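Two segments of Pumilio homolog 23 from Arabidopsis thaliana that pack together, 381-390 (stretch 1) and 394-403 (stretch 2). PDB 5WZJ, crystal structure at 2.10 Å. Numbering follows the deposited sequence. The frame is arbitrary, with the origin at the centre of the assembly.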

ATOM      1  N   CYS A 381      22.230 -10.480  -7.116  1.00 16.10           N
ATOM      2  CA  CYS A 381      22.570 -11.043  -5.808  1.00 23.64           C
ATOM      3  C   CYS A 381      24.034 -10.790  -5.460  1.00 20.83           C
ATOM      4  O   CYS A 381      24.357 -10.424  -4.321  1.00 22.16           O
ATOM      5  CB  CYS A 381      22.278 -12.540  -5.793  1.00 24.00           C
ATOM      6  SG  CYS A 381      20.531 -12.988  -5.985  1.00 27.92           S
ATOM      7  N   GLU A 382      24.935 -10.960  -6.432  1.00 19.46           N
ATOM      8  CA  GLU A 382      26.357 -10.761  -6.154  1.00 20.85           C
ATOM      9  C   GLU A 382      26.682  -9.292  -5.963  1.00 23.21           C
ATOM     10  O   GLU A 382      27.523  -8.947  -5.128  1.00 22.58           O
ATOM     11  CB  GLU A 382      27.221 -11.356  -7.271  1.00 27.16           C
ATOM     12  CG  GLU A 382      27.252 -12.890  -7.263  1.00 37.49           C
ATOM     13  CD  GLU A 382      27.790 -13.456  -5.952  1.00 39.57           C
ATOM     14  OE1 GLU A 382      28.706 -12.823  -5.364  1.00 32.01           O
ATOM     15  OE2 GLU A 382      27.280 -14.517  -5.510  1.00 36.83           O
ATOM     16  N   ALA A 383      26.032  -8.406  -6.728  1.00 22.81           N
ATOM     17  CA  ALA A 383      26.264  -6.978  -6.541  1.00 23.43           C
ATOM     18  C   ALA A 383      25.850  -6.537  -5.141  1.00 20.36           C
ATOM     19  O   ALA A 383      26.509  -5.685  -4.528  1.00 22.45           O
ATOM     20  CB  ALA A 383      25.516  -6.173  -7.607  1.00 21.39           C
ATOM     21  N   LEU A 384      24.760  -7.105  -4.613  1.00 20.06           N
ATOM     22  CA  LEU A 384      24.331  -6.767  -3.259  1.00 18.22           C
ATOM     23  C   LEU A 384      25.367  -7.208  -2.226  1.00 21.73           C
ATOM     24  O   LEU A 384      25.705  -6.445  -1.313  1.00 21.01           O
ATOM     25  CB  LEU A 384      22.972  -7.395  -2.953  1.00 13.53           C
ATOM     26  CG  LEU A 384      22.499  -7.182  -1.512  1.00 19.19           C
ATOM     27  CD1 LEU A 384      22.390  -5.683  -1.164  1.00 21.34           C
ATOM     28  CD2 LEU A 384      21.177  -7.901  -1.244  1.00 17.21           C
ATOM     29  N   VAL A 385      25.888  -8.437  -2.352  1.00 22.76           N
ATOM     30  CA  VAL A 385      26.920  -8.899  -1.415  1.00 22.64           C
ATOM     31  C   VAL A 385      28.112  -7.953  -1.420  1.00 22.54           C
ATOM     32  O   VAL A 385      28.592  -7.520  -0.365  1.00 24.98           O
ATOM     33  CB  VAL A 385      27.382 -10.327  -1.746  1.00 23.27           C
ATOM     34  CG1 VAL A 385      28.462 -10.745  -0.746  1.00 25.17           C
ATOM     35  CG2 VAL A 385      26.218 -11.310  -1.737  1.00 24.70           C
ATOM     36  N   GLY A 386      28.621  -7.644  -2.614  1.00 26.58           N
ATOM     37  CA  GLY A 386      29.788  -6.789  -2.723  1.00 25.40           C
ATOM     38  C   GLY A 386      29.540  -5.381  -2.231  1.00 27.24           C
ATOM     39  O   GLY A 386      30.462  -4.716  -1.753  1.00 27.75           O
ATOM     40  N   ALA A 387      28.297  -4.909  -2.318  1.00 24.74           N
ATOM     41  CA  ALA A 387      27.995  -3.584  -1.792  1.00 27.04           C
ATOM     42  C   ALA A 387      28.050  -3.555  -0.272  1.00 26.08           C
ATOM     43  O   ALA A 387      28.334  -2.505   0.316  1.00 28.79           O
ATOM     44  CB  ALA A 387      26.615  -3.127  -2.264  1.00 23.10           C
ATOM     45  N   VAL A 388      27.774  -4.680   0.381  1.00 21.84           N
ATOM     46  CA  VAL A 388      27.644  -4.693   1.835  1.00 27.91           C
ATOM     47  C   VAL A 388      28.923  -5.236   2.461  1.00 31.55           C
ATOM     48  O   VAL A 388      29.295  -4.852   3.577  1.00 31.07           O
ATOM     49  CB  VAL A 388      26.416  -5.518   2.263  1.00 28.22           C
ATOM     50  CG1 VAL A 388      26.340  -5.635   3.774  1.00 27.95           C
ATOM     51  CG2 VAL A 388      25.135  -4.879   1.712  1.00 26.18           C
ATOM     52  N   CYS A 389      29.607  -6.120   1.736  1.00 25.07           N
ATOM     53  CA  CYS A 389      30.803  -6.811   2.218  1.00 27.24           C
ATOM     54  C   CYS A 389      31.943  -6.554   1.236  1.00 33.67           C
ATOM     55  O   CYS A 389      32.058  -7.246   0.220  1.00 31.28           O
ATOM     56  CB  CYS A 389      30.533  -8.302   2.365  1.00 26.87           C
ATOM     57  SG  CYS A 389      29.138  -8.658   3.448  1.00 28.81           S
ATOM     58  N   SER A 390      32.797  -5.578   1.557  1.00 38.93           N
ATOM     59  CA  SER A 390      33.839  -5.147   0.628  1.00 44.57           C
ATOM     60  C   SER A 390      35.007  -6.124   0.557  1.00 42.14           C
ATOM     61  O   SER A 390      35.633  -6.250  -0.501  1.00 44.82           O
ATOM     62  CB  SER A 390      34.348  -3.761   1.019  1.00 46.09           C
ATOM     63  OG  SER A 390      34.972  -3.812   2.290  1.00 51.54           O
ATOM     64  N   SER A 394      34.647 -10.469   5.006  1.00 26.74           N
ATOM     65  CA  SER A 394      33.420  -9.882   5.539  1.00 30.50           C
ATOM     66  C   SER A 394      32.149 -10.486   4.938  1.00 30.99           C
ATOM     67  O   SER A 394      31.056 -10.219   5.457  1.00 31.35           O
ATOM     68  CB  SER A 394      33.433  -8.357   5.333  1.00 27.56           C
ATOM     69  OG  SER A 394      33.311  -7.999   3.965  1.00 28.81           O
ATOM     70  N   ARG A 395      32.261 -11.316   3.886  1.00 25.04           N
ATOM     71  CA  ARG A 395      31.073 -11.847   3.210  1.00 27.48           C
ATOM     72  C   ARG A 395      30.260 -12.789   4.094  1.00 32.58           C
ATOM     73  O   ARG A 395      29.046 -12.925   3.888  1.00 32.75           O
ATOM     74  CB  ARG A 395      31.472 -12.560   1.916  1.00 28.17           C
ATOM     75  CG  ARG A 395      31.939 -11.605   0.824  1.00 28.87           C
ATOM     76  CD  ARG A 395      32.596 -12.340  -0.324  1.00 29.05           C
ATOM     77  NE  ARG A 395      31.649 -13.105  -1.130  1.00 28.35           N
ATOM     78  CZ  ARG A 395      31.007 -12.613  -2.187  1.00 35.34           C
ATOM     79  NH1 ARG A 395      30.183 -13.388  -2.884  1.00 29.14           N
ATOM     80  NH2 ARG A 395      31.184 -11.337  -2.546  1.00 29.78           N
ATOM     81  N   ILE A 396      30.889 -13.446   5.076  1.00 26.54           N
ATOM     82  CA  ILE A 396      30.145 -14.316   5.985  1.00 26.64           C
ATOM     83  C   ILE A 396      29.122 -13.521   6.801  1.00 19.77           C
ATOM     84  O   ILE A 396      28.169 -14.094   7.340  1.00 20.49           O
ATOM     85  CB  ILE A 396      31.125 -15.094   6.903  1.00 26.14           C
ATOM     86  CG1 ILE A 396      30.401 -16.194   7.689  1.00 27.31           C
ATOM     87  CG2 ILE A 396      31.822 -14.144   7.852  1.00 26.89           C
ATOM     88  CD1 ILE A 396      29.902 -17.348   6.834  1.00 27.64           C
ATOM     89  N   SER A 397      29.276 -12.202   6.872  1.00 19.44           N
ATOM     90  CA  SER A 397      28.400 -11.352   7.665  1.00 24.65           C
ATOM     91  C   SER A 397      27.302 -10.692   6.836  1.00 18.50           C
ATOM     92  O   SER A 397      26.683  -9.728   7.298  1.00 20.75           O
ATOM     93  CB  SER A 397      29.228 -10.290   8.392  1.00 22.99           C
ATOM     94  OG  SER A 397      30.034 -10.904   9.381  1.00 29.46           O
ATOM     95  N   ILE A 398      27.043 -11.182   5.625  1.00 18.30           N
ATOM     96  CA  ILE A 398      26.061 -10.504   4.784  1.00 22.10           C
ATOM     97  C   ILE A 398      24.690 -10.487   5.459  1.00 17.54           C
ATOM     98  O   ILE A 398      23.986  -9.471   5.431  1.00 19.59           O
ATOM     99  CB  ILE A 398      26.027 -11.134   3.377  1.00 23.37           C
ATOM    100  CG1 ILE A 398      24.990 -10.434   2.496  1.00 24.57           C
ATOM    101  CG2 ILE A 398      25.738 -12.599   3.452  1.00 17.07           C
ATOM    102  CD1 ILE A 398      25.280  -8.962   2.277  1.00 27.90           C
ATOM    103  N   LEU A 399      24.299 -11.590   6.113  1.00 15.83           N
ATOM    104  CA  LEU A 399      22.982 -11.622   6.747  1.00 19.65           C
ATOM    105  C   LEU A 399      22.883 -10.644   7.896  1.00 17.92           C
ATOM    106  O   LEU A 399      21.959  -9.792   7.890  1.00 18.28           O
ATOM    107  CB  LEU A 399      22.625 -13.057   7.167  1.00 16.94           C
ATOM    108  CG  LEU A 399      21.386 -13.665   6.502  1.00 19.11           C
ATOM    109  CD1 LEU A 399      20.138 -12.794   6.737  1.00 12.08           C
ATOM    110  CD2 LEU A 399      21.628 -13.871   5.002  1.00 17.02           C
ATOM    111  N   PRO A 400      23.748 -10.658   8.922  1.00 19.42           N
ATOM    112  CA  PRO A 400      23.628  -9.665   9.998  1.00 20.72           C
ATOM    113  C   PRO A 400      23.621  -8.227   9.505  1.00 22.18           C
ATOM    114  O   PRO A 400      22.867  -7.399  10.029  1.00 20.18           O
ATOM    115  CB  PRO A 400      24.860  -9.935  10.878  1.00 18.23           C
ATOM    116  CG  PRO A 400      25.214 -11.348  10.626  1.00 22.43           C
ATOM    117  CD  PRO A 400      24.862 -11.601   9.177  1.00 23.21           C
ATOM    118  N   ARG A 401      24.445  -7.907   8.508  1.00 21.64           N
ATOM    119  CA  ARG A 401      24.510  -6.526   8.054  1.00 22.81           C
ATOM    120  C   ARG A 401      23.226  -6.105   7.351  1.00 24.94           C
ATOM    121  O   ARG A 401      22.810  -4.953   7.481  1.00 24.30           O
ATOM    122  CB  ARG A 401      25.723  -6.327   7.147  1.00 23.68           C
ATOM    123  CG  ARG A 401      27.056  -6.513   7.888  1.00 23.19           C
ATOM    124  CD  ARG A 401      28.240  -6.402   6.969  1.00 21.93           C
ATOM    125  NE  ARG A 401      29.492  -6.587   7.700  1.00 25.08           N
ATOM    126  CZ  ARG A 401      30.698  -6.332   7.198  1.00 33.84           C
ATOM    127  NH1 ARG A 401      30.823  -5.869   5.958  1.00 29.79           N
ATOM    128  NH2 ARG A 401      31.779  -6.531   7.943  1.00 30.88           N
ATOM    129  N   LEU A 402      22.574  -7.016   6.628  1.00 15.08           N
ATOM    130  CA  LEU A 402      21.320  -6.644   5.978  1.00 17.72           C
ATOM    131  C   LEU A 402      20.165  -6.603   6.970  1.00 17.28           C
ATOM    132  O   LEU A 402      19.286  -5.741   6.865  1.00 23.64           O
ATOM    133  CB  LEU A 402      21.002  -7.610   4.835  1.00 17.04           C
ATOM    134  CG  LEU A 402      21.746  -7.350   3.522  1.00 21.52           C
ATOM    135  CD1 LEU A 402      21.604  -8.534   2.592  1.00 18.29           C
ATOM    136  CD2 LEU A 402      21.255  -6.075   2.846  1.00 20.73           C
ATOM    137  N   LEU A 403      20.148  -7.524   7.941  1.00 16.73           N
ATOM    138  CA  LEU A 403      19.141  -7.460   9.001  1.00 21.30           C
ATOM    139  C   LEU A 403      19.167  -6.130   9.747  1.00 19.76           C
ATOM    140  O   LEU A 403      18.118  -5.648  10.190  1.00 20.74           O
ATOM    141  CB  LEU A 403      19.342  -8.605   9.995  1.00 19.79           C
ATOM    142  CG  LEU A 403      19.080 -10.017   9.473  1.00 18.66           C
ATOM    143  CD1 LEU A 403      19.571 -11.022  10.518  1.00 13.38           C
ATOM    144  CD2 LEU A 403      17.577 -10.209   9.153  1.00 14.89           C
TER
HETATM  145  O   HOH W   1      30.015 -10.731  -5.349  1.00 34.43           O
HETATM  146  O   HOH W   2      32.739  -9.087  -1.462  1.00 31.73           O

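The last turns of helix 381-388 and the residues just after it pack against the 3-10 segment at 395-396 and the start of helix 398-403. The helix axes come within 10.4 Å of each other at an angle of 80°, so they cross almost perpendicularly, and the contact buries 542 Å² of surface, both sides summed. The backbones draw nearest beside the turn, where the CA atoms of Cys 389 and Arg 395 lie 5.1 Å apart; Val 385 and Ile 398 are matched at a CA separation of 6.5 Å.

The charged interactions centre on Arg 395. Its CA-to-CB bond points sideways, but the side chain, with chi3 near 71°, brings its end back to helix 381-388. There NH1 of Arg 395 donates a hydrogen bond to OE1 of Glu 382 at 2.9 Å, with an N-H...O angle of 164°, forming a salt bridge. The carboxylate oxygen lies at the edge of the guanidinium, near its plane, as suits a nearly linear bond. One face of the same group is covered by Val 385, whose CG1 is 3.3 Å from Arg 395 NH2, so the arginine combines a polar edge with an apolar face. Water reinforces this arrangement. Water 1 accepts from Arg 395 NH2 (3.1 Å) and donates to Glu 382 OE1 (2.5 Å) and Glu 382 O (3.1 Å), bridging the ion pair a second time. Water 2 links Arg 395 NH2 (2.9 Å) to the backbone oxygen Cys 389 O (2.6 Å).

A second arginine serves the end of the helix. Arg 401, buried and extended from chi2 onward, donates from NH1 to Val 388 O at 3.0 Å, with an angle of 144°. The carbonyl lies near the guanidinium plane. Because Cys 389 is the first residue to leave helical phi/psi, this bond supplies a side-chain donor to a carbonyl at the point where the helical backbone ends.

Apolar side chains pack between the helices. The CA-to-CB bond of Ile 398 points sideways, but with chi1 t and chi2 p the end of the side chain comes nearer to the first helix, placing CD1 3.6 Å from Val 388 CB and 4.0 Å from Val 385 CA. Val 388, whose CA-to-CB bond points toward the other stretch, also packs with CG1 3.5 Å from Arg 401 CB and CG2 4.2 Å from Leu 402 CD2. Leu 402 is reached by Leu 384 as well, with Leu 384 CD2 3.9 Å from Leu 402 CD1.

Cys 389 joins the polar and apolar regions and has the largest area covered by the other stretch, 86 Å². Its CA-to-CB bond points toward stretch 2, with SG 4.0 Å from Ile 398 CB and CB 3.9 Å from Arg 395 CG. The same CB lies 3.2 Å from Ser 394 OG, while SG approaches Ser 394 O to 3.2 Å. The cysteine thus contacts Ser 394, Arg 395 and Ile 398, at the beginning of stretch 2 and the first turn of its helix.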